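Local coordinates for protein putative alpha-L-fucosidase (Bacteroides thetaiotaomicron VPI-5482, PDB 3GZA) that probably hydrolyses alpha-L-fucosidic linkages, as a putative exported member of glycoside hydrolase family 29, at residues A[183-189]-A[210-214]; A[217-223]-A[266-272]. One frame throughout, in Å; residues are numbered along the deposited sequence.

Contact 1 of 2, residues A[183-189]-A[210-214]; sequences GGADDPR and HNIDR. With EPE (4-(2-hydroxyethyl)-1-piperazine ethanesulfonic acid), chain C; EDO (1,2-ethanediol), chain E.
Gly-183 and His-210 hold one sulfonate between them: Gly-183 N bonds EPE O2S, while His-210 NE2 donates at 3.0 Å to EPE O3S, in the imidazole plane at its edge. Gly-184 then passes over a face of that ring, its CA 3.6 Å from the ring centroid of His-210, a CH-pi contact; a CB here would point at His-210 and clash with CE1. Next, Ala-185 N donates to His-210 O at 2.8 Å, and a water links Ala-185 O to Asn-211 ND2. Asp-186 contributes its carbonyl, bonded by Ile-212 N at 2.9 Å. Asp-187 lays its CB and carboxylate against CG2 and CD1 of Ile-212, and its OD1 takes Arg-189 N in an Asx turn. Pro-188 sets CD 3.9 Å from Ile-212 CG2. In one of its two deposited conformers Arg-189, bent at chi3 (-58°), grips Asp-213 end-on: NH1 reaches OD2 of Asp-213 on the syn lone pair at 3.3 Å, in the guanidinium plane, and NH2 meets OD1 of Asp-213 at 2.9 Å, tilted from it, with guanidinium and carboxylate planes 39° apart. Replacing Asp-213 with an alanine would probably leave the Arg-189 guanidinium without its two-point partner and Arg-244, which also pairs with OD1, short of a counter-charge. Asn-211 OD1 accepts from Asp-213 N and Arg-214 N, fixing the turn that presents this carboxylate. Both segments are loops leaving the adjacent parallel strands 178-181 and 207-209 of the TIM-type barrel; the first leads on to helix 196-202, the second to strand 218-219.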
ATOM      1  N   GLY A 183       8.365  18.460   8.296  1.00 24.51           N
ATOM      2  CA  GLY A 183       8.406  18.575   9.738  1.00 24.87           C
ATOM      3  C   GLY A 183       9.532  17.824  10.399  1.00 25.03           C
ATOM      4  O   GLY A 183       9.480  17.573  11.597  1.00 25.79           O
ATOM      5  N   GLY A 184      10.561  17.481   9.628  1.00 24.93           N
ATOM      6  CA  GLY A 184      11.733  16.740  10.089  1.00 24.35           C
ATOM      7  C   GLY A 184      11.450  15.241  10.150  1.00 24.50           C
ATOM      8  O   GLY A 184      10.382  14.789   9.780  1.00 25.57           O
ATOM      9  N   ALA A 185      12.423  14.503  10.698  1.00 24.90           N
ATOM     10  CA  ALA A 185      12.322  13.043  10.803  1.00 24.03           C
ATOM     11  C   ALA A 185      12.339  12.617  12.270  1.00 25.10           C
ATOM     12  O   ALA A 185      12.656  11.468  12.595  1.00 24.86           O
ATOM     13  CB  ALA A 185      13.441  12.392   9.984  1.00 24.48           C
ATOM     14  N   ASP A 186      11.936  13.547  13.133  1.00 23.95           N
ATOM     15  CA  ASP A 186      11.753  13.260  14.552  1.00 24.66           C
ATOM     16  C   ASP A 186      13.028  12.683  15.224  1.00 25.58           C
ATOM     17  O   ASP A 186      14.138  13.190  15.006  1.00 24.64           O
ATOM     18  CB  ASP A 186      10.483  12.394  14.694  1.00 25.73           C
ATOM     19  CG  ASP A 186       9.964  12.311  16.107  1.00 25.83           C
ATOM     20  OD1 ASP A 186       9.540  13.325  16.700  1.00 26.83           O
ATOM     21  OD2 ASP A 186       9.990  11.187  16.688  1.00 27.46           O
ATOM     22  N   ASP A 187      12.862  11.635  16.029  1.00 24.69           N
ATOM     23  CA  ASP A 187      13.902  11.159  16.916  1.00 24.02           C
ATOM     24  C   ASP A 187      14.186   9.687  16.633  1.00 24.68           C
ATOM     25  O   ASP A 187      13.328   8.855  16.858  1.00 23.62           O
ATOM     26  CB  ASP A 187      13.407  11.359  18.371  1.00 25.77           C
ATOM     27  CG  ASP A 187      14.381  10.923  19.410  1.00 26.56           C
ATOM     28  OD1 ASP A 187      15.431  10.287  19.102  1.00 23.85           O
ATOM     29  OD2 ASP A 187      14.117  11.223  20.625  1.00 24.91           O
ATOM     30  N   PRO A 188      15.409   9.361  16.176  1.00 24.85           N
ATOM     31  CA  PRO A 188      15.700   7.990  15.813  1.00 27.07           C
ATOM     32  C   PRO A 188      15.728   7.024  16.966  1.00 27.61           C
ATOM     33  O   PRO A 188      15.771   5.819  16.720  1.00 31.10           O
ATOM     34  CB  PRO A 188      17.063   8.109  15.115  1.00 27.20           C
ATOM     35  CG  PRO A 188      17.659   9.313  15.639  1.00 27.92           C
ATOM     36  CD  PRO A 188      16.560  10.253  15.929  1.00 24.44           C
ATOM     37  N   ARG A 189      15.746   7.518  18.199  1.00 27.29           N
ATOM     38  CA  ARG A 189      15.739   6.681  19.396  0.50 27.05           C
ATOM     39  C   ARG A 189      14.299   6.389  19.807  1.00 27.31           C
ATOM     40  O   ARG A 189      14.059   5.634  20.744  1.00 27.39           O
ATOM     41  CB  ARG A 189      16.540   7.330  20.569  0.50 28.25           C
ATOM     42  CG  ARG A 189      18.090   7.201  20.368  0.50 29.20           C
ATOM     43  CD  ARG A 189      18.982   8.169  21.167  0.50 31.56           C
ATOM     44  NE  ARG A 189      18.608   9.528  20.817  0.50 24.52           N
ATOM     45  CZ  ARG A 189      18.876  10.131  19.623  0.50 26.89           C
ATOM     46  NH1 ARG A 189      19.632   9.618  18.662  0.50 25.04           N
ATOM     47  NH2 ARG A 189      18.400  11.306  19.405  0.50 19.46           N
ATOM     48  N   HIS A 210      15.606  17.464   8.362  1.00 24.32           N
ATOM     49  CA  HIS A 210      16.341  17.637   9.600  1.00 23.56           C
ATOM     50  C   HIS A 210      15.745  16.640  10.577  1.00 23.73           C
ATOM     51  O   HIS A 210      14.730  16.026  10.291  1.00 24.37           O
ATOM     52  CB  HIS A 210      16.140  19.060  10.172  1.00 24.14           C
ATOM     53  CG  HIS A 210      14.716  19.449  10.319  1.00 23.78           C
ATOM     54  ND1 HIS A 210      14.076  19.513  11.533  1.00 26.19           N
ATOM     55  CD2 HIS A 210      13.799  19.826   9.385  1.00 25.32           C
ATOM     56  CE1 HIS A 210      12.824  19.902  11.344  1.00 26.05           C
ATOM     57  NE2 HIS A 210      12.638  20.133  10.056  1.00 25.27           N
ATOM     58  N   ASN A 211      16.393  16.453  11.716  1.00 24.55           N
ATOM     59  CA  ASN A 211      15.810  15.648  12.786  1.00 23.78           C
ATOM     60  C   ASN A 211      16.256  16.191  14.146  1.00 24.08           C
ATOM     61  O   ASN A 211      16.852  17.270  14.226  1.00 24.07           O
ATOM     62  CB  ASN A 211      16.050  14.158  12.597  1.00 23.74           C
ATOM     63  CG  ASN A 211      17.461  13.730  12.914  1.00 22.35           C
ATOM     64  OD1 ASN A 211      18.328  14.557  13.227  1.00 23.04           O
ATOM     65  ND2 ASN A 211      17.714  12.426  12.789  1.00 22.84           N
ATOM     66  N   ILE A 212      15.961  15.472  15.232  1.00 23.34           N
ATOM     67  CA  ILE A 212      16.308  15.981  16.533  1.00 23.40           C
ATOM     68  C   ILE A 212      17.781  16.177  16.763  1.00 24.06           C
ATOM     69  O   ILE A 212      18.177  16.886  17.656  1.00 24.46           O
ATOM     70  CB  ILE A 212      15.682  15.063  17.645  1.00 24.56           C
ATOM     71  CG1 ILE A 212      15.531  15.781  18.969  1.00 26.21           C
ATOM     72  CG2 ILE A 212      16.457  13.711  17.775  1.00 24.19           C
ATOM     73  CD1 ILE A 212      14.557  15.049  19.863  1.00 26.67           C
ATOM     74  N   ASP A 213      18.602  15.460  16.012  1.00 23.55           N
ATOM     75  CA  ASP A 213      20.065  15.486  16.194  1.00 23.51           C
ATOM     76  C   ASP A 213      20.758  16.511  15.315  1.00 25.01           C
ATOM     77  O   ASP A 213      21.839  17.000  15.674  1.00 23.69           O
ATOM     78  CB  ASP A 213      20.671  14.127  15.843  1.00 24.20           C
ATOM     79  CG  ASP A 213      20.244  13.037  16.776  1.00 24.69           C
ATOM     80  OD1 ASP A 213      20.020  13.308  17.982  1.00 25.33           O
ATOM     81  OD2 ASP A 213      20.092  11.869  16.318  1.00 28.18           O
ATOM     82  N   ARG A 214      20.165  16.809  14.176  1.00 24.01           N
ATOM     83  CA  ARG A 214      20.815  17.609  13.159  1.00 24.25           C
ATOM     84  C   ARG A 214      19.912  18.327  12.191  1.00 24.17           C
ATOM     85  O   ARG A 214      18.954  17.752  11.670  1.00 23.88           O
ATOM     86  CB  ARG A 214      21.708  16.642  12.345  1.00 24.06           C
ATOM     87  CG  ARG A 214      22.474  17.297  11.221  1.00 24.18           C
ATOM     88  CD  ARG A 214      23.263  16.283  10.467  1.00 24.32           C
ATOM     89  NE  ARG A 214      23.775  16.744   9.181  1.00 25.42           N
ATOM     90  CZ  ARG A 214      24.414  15.957   8.322  1.00 29.08           C
ATOM     91  NH1 ARG A 214      24.719  14.706   8.628  1.00 28.94           N
ATOM     92  NH2 ARG A 214      24.825  16.430   7.160  1.00 29.22           N
TER
HETATM   93  N1  EPE C 462       6.187  23.694   9.253  0.75 22.32           N
HETATM   94  C2  EPE C 462       5.214  23.590   8.155  0.75 24.48           C
HETATM   95  C3  EPE C 462       3.969  24.300   8.708  0.75 23.93           C
HETATM   96  N4  EPE C 462       4.258  25.713   8.925  0.75 21.90           N
HETATM   97  C5  EPE C 462       5.191  25.789  10.005  0.75 23.32           C
HETATM   98  C6  EPE C 462       6.490  25.077   9.525  0.75 20.99           C
HETATM   99  C7  EPE C 462       2.980  26.407   9.091  0.75 23.69           C
HETATM  100  C8  EPE C 462       2.963  27.844   9.558  0.75 20.92           C
HETATM  101  O8  EPE C 462       3.596  28.735   8.670  0.75 16.53           O
HETATM  102  C9  EPE C 462       7.294  22.717   9.138  0.75 21.92           C
HETATM  103  C10 EPE C 462       8.297  23.230   8.165  0.75 19.38           C
HETATM  104  S   EPE C 462       9.676  22.084   7.847  0.75 14.98           S
HETATM  105  O1S EPE C 462      10.587  23.002   7.205  0.75 14.62           O
HETATM  106  O2S EPE C 462       9.213  21.020   6.978  0.75 11.29           O
HETATM  107  O3S EPE C 462      10.242  21.599   9.137  0.75 14.53           O
HETATM  108  C1  EDO E 468      20.242   5.628  16.768  1.00 42.84           C
HETATM  109  O1  EDO E 468      20.192   6.909  17.424  1.00 42.91           O
HETATM  110  C2  EDO E 468      18.976   4.825  16.998  1.00 43.02           C
HETATM  111  O2  EDO E 468      19.182   3.855  18.055  1.00 44.30           O
HETATM  112  O   HOH W   1      15.307  10.712  12.628  1.00 13.14           O

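Contact 2 of 2, residues A[217-223]-A[266-272]; sequences FRWGGSE and VPAMADT
Met-269, present as selenomethionine, packs between two aromatic side chains: its CB lies 3.7 Å from Phe-217 CD1, and its methyl CE comes within 4.0 Å of Trp-219 CD1. With CG anti to the backbone N (chi1 -178°) and bends at chi2 and chi3, the chain brings SE to the edge of the indole, a Met-aromatic contact. Trp-17 of helix 15-20 also touches Met-269 and stacks on Phe-217. The two backbones run parallel, strand 218-219 beside strand 264-273 in the TIM-type barrel sheet, with Arg-218 N bonded to Pro-267 O and Met-269 N to Arg-218 O, each at 2.8 Å. Gly-220 N extends the ladder to Met-269 O, where a side chain on the glycine would clash. Arg-218 sends its extended chain past Val-266; NH1 donates to Val-266 O at 2.8 Å, and Ala-268 CB sits over one guanidinium face. Trp-219 NE1 donates a bent hydrogen bond to Asp-271 OD1, 3.1 Å away and in the plane of the indole, the carboxylate turned 69° from the ring. Beyond it a water donates to both Asp-271 OD2 and Glu-223 OE2, bridging two carboxylates, while Glu-223 OE1 bonds His-281 and Trp-283 and OE2 also meets the bound EPE.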
ATOM      1  N   PHE A 217      20.283  23.483   7.992  1.00 25.11           N
ATOM      2  CA  PHE A 217      19.781  24.839   7.921  1.00 24.42           C
ATOM      3  C   PHE A 217      18.518  24.841   8.763  1.00 24.62           C
ATOM      4  O   PHE A 217      18.086  23.758   9.199  1.00 24.53           O
ATOM      5  CB  PHE A 217      19.599  25.336   6.480  1.00 24.91           C
ATOM      6  CG  PHE A 217      18.681  24.516   5.650  1.00 23.64           C
ATOM      7  CD1 PHE A 217      17.351  24.702   5.745  1.00 25.77           C
ATOM      8  CD2 PHE A 217      19.179  23.575   4.742  1.00 24.20           C
ATOM      9  CE1 PHE A 217      16.508  23.988   5.010  1.00 24.86           C
ATOM     10  CE2 PHE A 217      18.348  22.860   3.986  1.00 25.93           C
ATOM     11  CZ  PHE A 217      17.010  23.080   4.088  1.00 25.15           C
ATOM     12  N   ARG A 218      17.949  26.010   9.036  1.00 25.08           N
ATOM     13  CA  ARG A 218      16.766  26.104   9.894  1.00 25.32           C
ATOM     14  C   ARG A 218      15.672  26.842   9.167  1.00 25.14           C
ATOM     15  O   ARG A 218      15.957  27.788   8.455  1.00 25.44           O
ATOM     16  CB  ARG A 218      17.038  26.857  11.210  1.00 26.13           C
ATOM     17  CG  ARG A 218      17.454  28.332  11.025  1.00 25.88           C
ATOM     18  CD  ARG A 218      17.857  28.958  12.326  1.00 25.88           C
ATOM     19  NE  ARG A 218      17.793  30.417  12.185  1.00 25.38           N
ATOM     20  CZ  ARG A 218      18.813  31.218  11.881  1.00 24.97           C
ATOM     21  NH1 ARG A 218      20.069  30.751  11.797  1.00 25.00           N
ATOM     22  NH2 ARG A 218      18.582  32.514  11.735  1.00 24.92           N
ATOM     23  N   TRP A 219      14.439  26.445   9.425  1.00 25.39           N
ATOM     24  CA  TRP A 219      13.270  27.210   8.954  1.00 26.52           C
ATOM     25  C   TRP A 219      13.257  28.511   9.722  1.00 26.54           C
ATOM     26  O   TRP A 219      13.297  28.520  10.951  1.00 28.74           O
ATOM     27  CB  TRP A 219      11.998  26.405   9.239  1.00 28.06           C
ATOM     28  CG  TRP A 219      10.727  27.114   8.867  1.00 26.70           C
ATOM     29  CD1 TRP A 219      10.362  27.503   7.653  1.00 28.77           C
ATOM     30  CD2 TRP A 219       9.672  27.470   9.756  1.00 26.39           C
ATOM     31  NE1 TRP A 219       9.130  28.091   7.689  1.00 29.14           N
ATOM     32  CE2 TRP A 219       8.672  28.076   8.970  1.00 26.59           C
ATOM     33  CE3 TRP A 219       9.465  27.311  11.118  1.00 30.07           C
ATOM     34  CZ2 TRP A 219       7.504  28.536   9.497  1.00 27.83           C
ATOM     35  CZ3 TRP A 219       8.308  27.795  11.658  1.00 30.57           C
ATOM     36  CH2 TRP A 219       7.335  28.399  10.844  1.00 29.14           C
ATOM     37  N   GLY A 220      13.178  29.622   8.994  1.00 24.82           N
ATOM     38  CA  GLY A 220      13.233  30.963   9.565  1.00 26.08           C
ATOM     39  C   GLY A 220      12.022  31.485  10.306  1.00 26.61           C
ATOM     40  O   GLY A 220      11.895  32.703  10.466  1.00 25.94           O
ATOM     41  N   GLY A 221      11.146  30.600  10.754  1.00 26.66           N
ATOM     42  CA  GLY A 221      10.064  31.019  11.673  1.00 27.33           C
ATOM     43  C   GLY A 221       8.739  31.474  11.078  1.00 26.99           C
ATOM     44  O   GLY A 221       7.842  31.865  11.849  1.00 26.86           O
ATOM     45  N   SER A 222       8.612  31.520   9.746  1.00 25.53           N
ATOM     46  CA  SER A 222       7.353  31.886   9.115  1.00 24.79           C
ATOM     47  C   SER A 222       7.416  31.394   7.678  1.00 24.86           C
ATOM     48  O   SER A 222       8.467  30.984   7.198  1.00 25.08           O
ATOM     49  CB  SER A 222       7.146  33.386   9.108  1.00 24.76           C
ATOM     50  OG  SER A 222       8.015  34.029   8.170  1.00 25.67           O
ATOM     51  N   GLU A 223       6.265  31.374   6.998  1.00 24.43           N
ATOM     52  CA  GLU A 223       6.189  31.076   5.570  1.00 24.38           C
ATOM     53  C   GLU A 223       5.859  32.378   4.807  1.00 23.48           C
ATOM     54  O   GLU A 223       5.158  32.358   3.800  1.00 24.83           O
ATOM     55  CB  GLU A 223       5.164  30.001   5.285  1.00 24.85           C
ATOM     56  CG  GLU A 223       5.524  28.684   5.965  1.00 25.64           C
ATOM     57  CD  GLU A 223       4.607  27.530   5.596  1.00 27.70           C
ATOM     58  OE1 GLU A 223       3.533  27.767   5.005  1.00 26.21           O
ATOM     59  OE2 GLU A 223       4.956  26.366   5.896  1.00 29.37           O
ATOM     60  N   VAL A 266      23.865  26.759  11.565  1.00 23.11           N
ATOM     61  CA  VAL A 266      22.516  26.300  11.181  1.00 22.12           C
ATOM     62  C   VAL A 266      21.804  27.475  10.480  1.00 23.32           C
ATOM     63  O   VAL A 266      20.965  28.155  11.098  1.00 22.99           O
ATOM     64  CB  VAL A 266      21.683  25.776  12.370  1.00 23.68           C
ATOM     65  CG1 VAL A 266      20.466  25.050  11.887  1.00 24.64           C
ATOM     66  CG2 VAL A 266      22.503  24.799  13.246  1.00 23.06           C
ATOM     67  N   PRO A 267      22.200  27.756   9.227  1.00 23.29           N
ATOM     68  CA  PRO A 267      21.762  28.987   8.596  1.00 23.07           C
ATOM     69  C   PRO A 267      20.301  29.070   8.245  1.00 23.86           C
ATOM     70  O   PRO A 267      19.591  28.070   8.151  1.00 24.03           O
ATOM     71  CB  PRO A 267      22.668  29.104   7.368  1.00 23.72           C
ATOM     72  CG  PRO A 267      23.099  27.683   7.111  1.00 24.64           C
ATOM     73  CD  PRO A 267      23.134  27.004   8.369  1.00 25.03           C
ATOM     74  N   ALA A 268      19.866  30.316   8.074  1.00 23.93           N
ATOM     75  CA  ALA A 268      18.464  30.613   7.839  1.00 24.11           C
ATOM     76  C   ALA A 268      17.887  30.294   6.466  1.00 25.26           C
ATOM     77  O   ALA A 268      18.448  30.581   5.420  1.00 24.43           O
ATOM     78  CB  ALA A 268      18.188  32.095   8.167  1.00 25.40           C
HETATM   79  N   MSE A 269      16.724  29.700   6.506  1.00 24.86           N
HETATM   80  CA  MSE A 269      15.919  29.413   5.334  1.00 24.50           C
HETATM   81  C   MSE A 269      14.629  30.228   5.436  1.00 24.42           C
HETATM   82  O   MSE A 269      14.032  30.331   6.491  1.00 25.02           O
HETATM   83  CB  MSE A 269      15.549  27.942   5.294  1.00 25.47           C
HETATM   84  CG  MSE A 269      14.795  27.558   4.143  1.00 26.90           C
HETATM   85 SE   MSE A 269      12.854  27.422   4.432  0.75 26.68          SE
HETATM   86  CE  MSE A 269      12.861  25.662   5.188  1.00 25.73           C
ATOM     87  N   ALA A 270      14.244  30.879   4.337  1.00 24.81           N
ATOM     88  CA  ALA A 270      12.950  31.568   4.217  1.00 23.86           C
ATOM     89  C   ALA A 270      12.159  30.809   3.180  1.00 24.34           C
ATOM     90  O   ALA A 270      12.735  30.217   2.254  1.00 25.16           O
ATOM     91  CB  ALA A 270      13.136  33.027   3.770  1.00 22.68           C
ATOM     92  N   ASP A 271      10.832  30.745   3.334  1.00 23.66           N
ATOM     93  CA  ASP A 271      10.033  30.071   2.334  1.00 24.56           C
ATOM     94  C   ASP A 271       8.641  30.675   2.234  1.00 25.00           C
ATOM     95  O   ASP A 271       8.171  31.298   3.191  1.00 24.66           O
ATOM     96  CB  ASP A 271       9.983  28.532   2.500  1.00 24.29           C
ATOM     97  CG  ASP A 271       9.272  28.026   3.750  1.00 27.10           C
ATOM     98  OD1 ASP A 271       8.902  28.760   4.676  1.00 26.62           O
ATOM     99  OD2 ASP A 271       9.108  26.764   3.808  1.00 26.76           O
ATOM    100  N   THR A 272       8.039  30.477   1.066  1.00 24.61           N
ATOM    101  CA  THR A 272       6.682  30.945   0.842  1.00 24.67           C
ATOM    102  C   THR A 272       6.124  30.283  -0.397  1.00 24.87           C
ATOM    103  O   THR A 272       6.827  30.031  -1.336  1.00 25.07           O
ATOM    104  CB  THR A 272       6.615  32.475   0.628  1.00 26.22           C
ATOM    105  OG1 THR A 272       5.251  32.902   0.397  1.00 25.91           O
ATOM    106  CG2 THR A 272       7.495  32.961  -0.557  1.00 26.41           C
TER
HETATM  107  O   HOH W   2      10.004  32.677   5.517  1.00 13.41           O
HETATM  108  O   HOH W   3       7.690  25.702   5.683  1.00 17.09           O

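Following the chain from the N terminus, strand 178-181 leads into loop 183-189, and contact 1 closes when 210-214 comes back alongside it after helix 196-202 and strand 207-209. Only two residues separate 214 from 217, where contact 2 opens; its longer loop, through strand 234-235 and helix 251-257, closes at 266-272. The two are therefore in series, neither enclosing nor crossing the other, with centres about 17 Å apart. Contact 1 joins the loops that follow neighbouring barrel strands, whereas contact 2 pairs strand 218-219 with strand 264-273, itself flanked by strand 312-317. One bound EPE, probably from the crystallisation liquor, reaches from contact 1 to Glu-223 of contact 2.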